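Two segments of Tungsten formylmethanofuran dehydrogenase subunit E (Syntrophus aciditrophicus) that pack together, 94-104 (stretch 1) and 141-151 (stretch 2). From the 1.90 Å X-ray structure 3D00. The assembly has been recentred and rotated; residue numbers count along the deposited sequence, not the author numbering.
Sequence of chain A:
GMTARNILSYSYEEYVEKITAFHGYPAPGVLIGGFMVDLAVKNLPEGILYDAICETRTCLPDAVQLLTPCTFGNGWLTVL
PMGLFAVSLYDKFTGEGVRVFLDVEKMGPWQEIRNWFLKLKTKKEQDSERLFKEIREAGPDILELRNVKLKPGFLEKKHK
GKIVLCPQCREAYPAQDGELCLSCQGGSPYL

Stretch 1 (94-104) TGEGVRVFLDV
Stretch 2, residues 141-151: DILELRNVKLK

Two arginines meet head to head across this antiparallel pair of strands: NH1 of Arg99 lies 3.1 Å from NH2 of Arg146. Both atoms are donors and both groups carry positive charge, so this is no hydrogen bond. The guanidinium of Arg99 is satisfied elsewhere in the structure, through NE, NH1 and NH2. Arg99 reaches out fully extended, with chi1 to chi3 all t, whereas Arg146 runs t, t, p, with chi4 -121°. Phe101 CE1 sits over one face of the Arg146 guanidinium, and Phe101 CZ is 3.8 Å from Arg146 NH1.

Beneath these side chains runs a regular two-stranded ladder. Strands 96-102 and 143-149 have N-to-C directions 144° apart, and their axes approach to 4.4 Å. Phi and psi are broadly those of extended chain, near -125° and 140° in Val98, Val100 and Leu145. The register pairs Glu96 with Lys149 and continues residue by residue to Leu102 with Leu143. Gly97-Val148, Arg99-Arg146 and Phe101-Glu144 are the hydrogen-bonded pairs; the non-hydrogen-bonded pairs that alternate with them are narrower, Glu96 CA lying 4.3 Å from Lys149 CA whereas Phe101 CA is 5.5 Å from Glu144 CA. In the arginine pair both bonds, Arg99 N to Arg146 O and Arg146 N to Arg99 O, are 2.8 Å. The ladder extends past the strands at both ends: Leu150 N donates to Gly95 O at 2.9 Å, and Asp103 N to Ile142 O at 2.8 Å. In the narrow pairs, CA-H groups add contacts to carbonyls, as from Leu145 CA to Arg99 O at 3.3 Å.

Gly95 has phi 80° and psi 1°, where a CB would jam against the preceding carbonyl oxygen; its conformation by itself calls for glycine. Gly97 is nearly fully extended, at -160° and -161°. Next along its face, Arg99 CB packs 3.8 Å from Val148 CG1, so the aliphatic base of the arginine meets a branched apolar side chain while its charged end extends beyond. Phe101 shares this face. With chi1 at 60° (p) and chi2 at -80°, it places its ring beneath Glu144 CB, 4.1 Å from the ring centroid and 22° off the normal, a CH-pi contact that suits the methylene of an otherwise polar residue. The Glu144 carboxylate turns back to its own strand, OE1 accepting from Leu145 N at 2.9 Å.

On the other face Val98, Val100 and Leu145 form an apolar cluster, and Glu96, Asn147 and Lys149 share that face. Leu145, with chi1 at -118° between wells and chi2 t, brings CD2 to 3.7 Å from Val98 CB and 3.8 Å from Val100 CG2. The beta-branched valines, m at Val98 and t at Val100, suit extended backbone and offer compact surfaces to the longer leucine. Further along, the side chains of Leu102 and Leu143 diverge at CB, yet their ends meet tightly, Leu102 CD1 lying 3.2 Å from Leu143 CD2. Leu143 is m, t; Leu102 has chi1 -91° and chi2 48°.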

# COMPACT_ATOMS: atom_id res chain seq x y z
N THR A 94 21.51 -5.84 -5.03
CA THR A 94 21.95 -7.22 -5.17
C THR A 94 20.78 -8.20 -5.11
O THR A 94 20.85 -9.28 -5.67
CB THR A 94 23.00 -7.56 -4.09
OG1 THR A 94 22.40 -7.51 -2.79
CG2 THR A 94 24.18 -6.57 -4.12
N GLY A 95 19.70 -7.82 -4.43
CA GLY A 95 18.57 -8.73 -4.20
C GLY A 95 18.74 -9.74 -3.07
O GLY A 95 17.84 -10.56 -2.84
N GLU A 96 19.88 -9.70 -2.37
CA GLU A 96 20.12 -10.51 -1.21
C GLU A 96 19.39 -9.87 -0.02
O GLU A 96 19.49 -8.66 0.21
CB GLU A 96 21.64 -10.62 -0.92
CG GLU A 96 22.48 -11.50 -1.88
N GLY A 97 18.67 -10.68 0.73
CA GLY A 97 17.92 -10.18 1.90
C GLY A 97 17.56 -11.24 2.91
O GLY A 97 18.12 -12.32 2.91
N VAL A 98 16.58 -10.92 3.75
CA VAL A 98 16.15 -11.80 4.81
C VAL A 98 14.64 -11.85 4.81
O VAL A 98 14.02 -10.84 4.65
CB VAL A 98 16.68 -11.37 6.21
CG1 VAL A 98 18.16 -11.38 6.19
CG2 VAL A 98 16.23 -9.99 6.58
N ARG A 99 14.11 -13.06 4.98
CA ARG A 99 12.69 -13.26 5.09
C ARG A 99 12.37 -13.65 6.51
O ARG A 99 13.07 -14.48 7.10
CB ARG A 99 12.27 -14.39 4.19
CG ARG A 99 10.80 -14.64 4.16
CD ARG A 99 10.59 -15.79 3.18
NE ARG A 99 9.19 -16.06 2.96
CZ ARG A 99 8.51 -17.02 3.54
NH1 ARG A 99 9.11 -17.83 4.38
NH2 ARG A 99 7.21 -17.14 3.29
N VAL A 100 11.29 -13.06 7.03
CA VAL A 100 10.83 -13.32 8.37
C VAL A 100 9.40 -13.76 8.31
O VAL A 100 8.58 -13.18 7.61
CB VAL A 100 10.94 -12.07 9.31
CG1 VAL A 100 10.53 -12.48 10.73
CG2 VAL A 100 12.32 -11.49 9.28
N PHE A 101 9.10 -14.80 9.08
CA PHE A 101 7.81 -15.36 9.14
C PHE A 101 7.54 -15.96 10.53
O PHE A 101 8.44 -16.06 11.38
CB PHE A 101 7.67 -16.41 8.02
CG PHE A 101 8.66 -17.56 8.09
CD1 PHE A 101 9.93 -17.42 7.63
CD2 PHE A 101 8.27 -18.79 8.58
CE1 PHE A 101 10.82 -18.49 7.65
CE2 PHE A 101 9.16 -19.87 8.61
CZ PHE A 101 10.43 -19.71 8.15
N LEU A 102 6.29 -16.34 10.75
CA LEU A 102 5.88 -16.94 12.01
C LEU A 102 6.16 -18.45 12.03
O LEU A 102 5.92 -19.16 11.06
CB LEU A 102 4.40 -16.66 12.30
CG LEU A 102 4.09 -15.40 13.12
CD1 LEU A 102 4.85 -14.27 12.51
CD2 LEU A 102 2.57 -15.09 13.17
N ASP A 103 6.68 -18.90 13.17
CA ASP A 103 7.07 -20.28 13.40
C ASP A 103 6.07 -20.83 14.44
O ASP A 103 6.20 -20.57 15.63
CB ASP A 103 8.51 -20.29 13.92
CG ASP A 103 9.22 -21.64 13.77
OD1 ASP A 103 9.12 -22.27 12.70
OD2 ASP A 103 9.93 -22.03 14.74
N VAL A 104 5.05 -21.55 13.96
CA VAL A 104 4.02 -22.13 14.86
C VAL A 104 4.62 -23.15 15.84
O VAL A 104 4.11 -23.28 16.97
CB VAL A 104 2.82 -22.70 14.08
CG1 VAL A 104 1.76 -23.29 15.05
CG2 VAL A 104 2.20 -21.61 13.21
N ASP A 141 10.06 -14.12 19.75
CA ASP A 141 10.22 -15.58 20.01
C ASP A 141 9.38 -16.50 19.10
O ASP A 141 9.72 -17.67 18.89
CB ASP A 141 9.92 -15.90 21.49
CG ASP A 141 10.78 -15.09 22.49
OD1 ASP A 141 11.78 -14.46 22.09
OD2 ASP A 141 10.45 -15.08 23.70
N ILE A 142 8.31 -15.97 18.53
CA ILE A 142 7.49 -16.74 17.61
C ILE A 142 7.88 -16.58 16.14
O ILE A 142 7.21 -17.10 15.25
CB ILE A 142 6.02 -16.38 17.81
CG1 ILE A 142 5.81 -14.86 17.67
CG2 ILE A 142 5.58 -16.86 19.19
CD1 ILE A 142 4.36 -14.46 17.37
N LEU A 143 9.01 -15.92 15.91
CA LEU A 143 9.48 -15.63 14.55
C LEU A 143 10.65 -16.52 14.09
O LEU A 143 11.42 -16.99 14.91
CB LEU A 143 9.85 -14.15 14.49
CG LEU A 143 8.73 -13.19 14.89
CD1 LEU A 143 9.23 -11.77 14.77
CD2 LEU A 143 7.51 -13.41 14.06
N GLU A 144 10.73 -16.80 12.79
CA GLU A 144 11.90 -17.43 12.19
C GLU A 144 12.40 -16.57 11.03
O GLU A 144 11.65 -15.88 10.39
CB GLU A 144 11.61 -18.86 11.69
CG GLU A 144 12.86 -19.75 11.43
CD GLU A 144 13.98 -19.64 12.52
OE1 GLU A 144 14.85 -18.72 12.47
OE2 GLU A 144 13.99 -20.48 13.46
N LEU A 145 13.68 -16.69 10.75
CA LEU A 145 14.38 -15.85 9.79
C LEU A 145 15.06 -16.77 8.79
O LEU A 145 15.54 -17.84 9.16
CB LEU A 145 15.48 -15.12 10.53
CG LEU A 145 15.69 -13.64 10.74
CD1 LEU A 145 16.99 -13.57 11.58
CD2 LEU A 145 15.84 -12.93 9.45
N ARG A 146 15.14 -16.36 7.54
CA ARG A 146 15.89 -17.14 6.57
C ARG A 146 16.51 -16.20 5.57
O ARG A 146 15.85 -15.30 5.12
CB ARG A 146 14.95 -18.10 5.85
CG ARG A 146 15.48 -18.60 4.56
CD ARG A 146 14.86 -19.91 4.18
NE ARG A 146 13.44 -19.74 3.86
CZ ARG A 146 12.42 -20.37 4.48
NH1 ARG A 146 12.61 -21.24 5.49
NH2 ARG A 146 11.18 -20.12 4.07
N ASN A 147 17.78 -16.41 5.23
CA ASN A 147 18.39 -15.68 4.11
C ASN A 147 17.74 -16.04 2.77
O ASN A 147 17.49 -17.22 2.48
CB ASN A 147 19.90 -15.96 4.06
CG ASN A 147 20.60 -15.50 5.30
OD1 ASN A 147 20.15 -14.52 5.94
ND2 ASN A 147 21.69 -16.19 5.68
N VAL A 148 17.48 -15.01 1.96
CA VAL A 148 16.89 -15.20 0.64
C VAL A 148 17.61 -14.35 -0.41
O VAL A 148 18.24 -13.36 -0.09
CB VAL A 148 15.35 -14.90 0.64
CG1 VAL A 148 14.61 -15.85 1.57
CG2 VAL A 148 15.04 -13.41 0.97
N LYS A 149 17.48 -14.74 -1.67
CA LYS A 149 17.85 -13.87 -2.78
C LYS A 149 16.68 -13.81 -3.76
O LYS A 149 16.06 -14.82 -4.11
CB LYS A 149 19.09 -14.38 -3.47
CG LYS A 149 19.58 -13.54 -4.64
N LEU A 150 16.34 -12.60 -4.18
CA LEU A 150 15.20 -12.39 -5.05
C LEU A 150 15.48 -12.93 -6.46
O LEU A 150 16.62 -12.96 -6.92
CB LEU A 150 14.78 -10.91 -5.07
CG LEU A 150 13.94 -10.46 -3.87
CD1 LEU A 150 12.50 -11.00 -3.94
CD2 LEU A 150 14.57 -10.86 -2.49
N LYS A 151 14.41 -13.40 -7.10
CA LYS A 151 14.42 -13.79 -8.51
C LYS A 151 14.72 -12.57 -9.38
O LYS A 151 14.28 -11.48 -9.06
CB LYS A 151 13.06 -14.42 -8.91
CG LYS A 151 12.91 -15.93 -8.56
CD LYS A 151 11.50 -16.47 -8.80
CE LYS A 151 11.34 -17.90 -8.25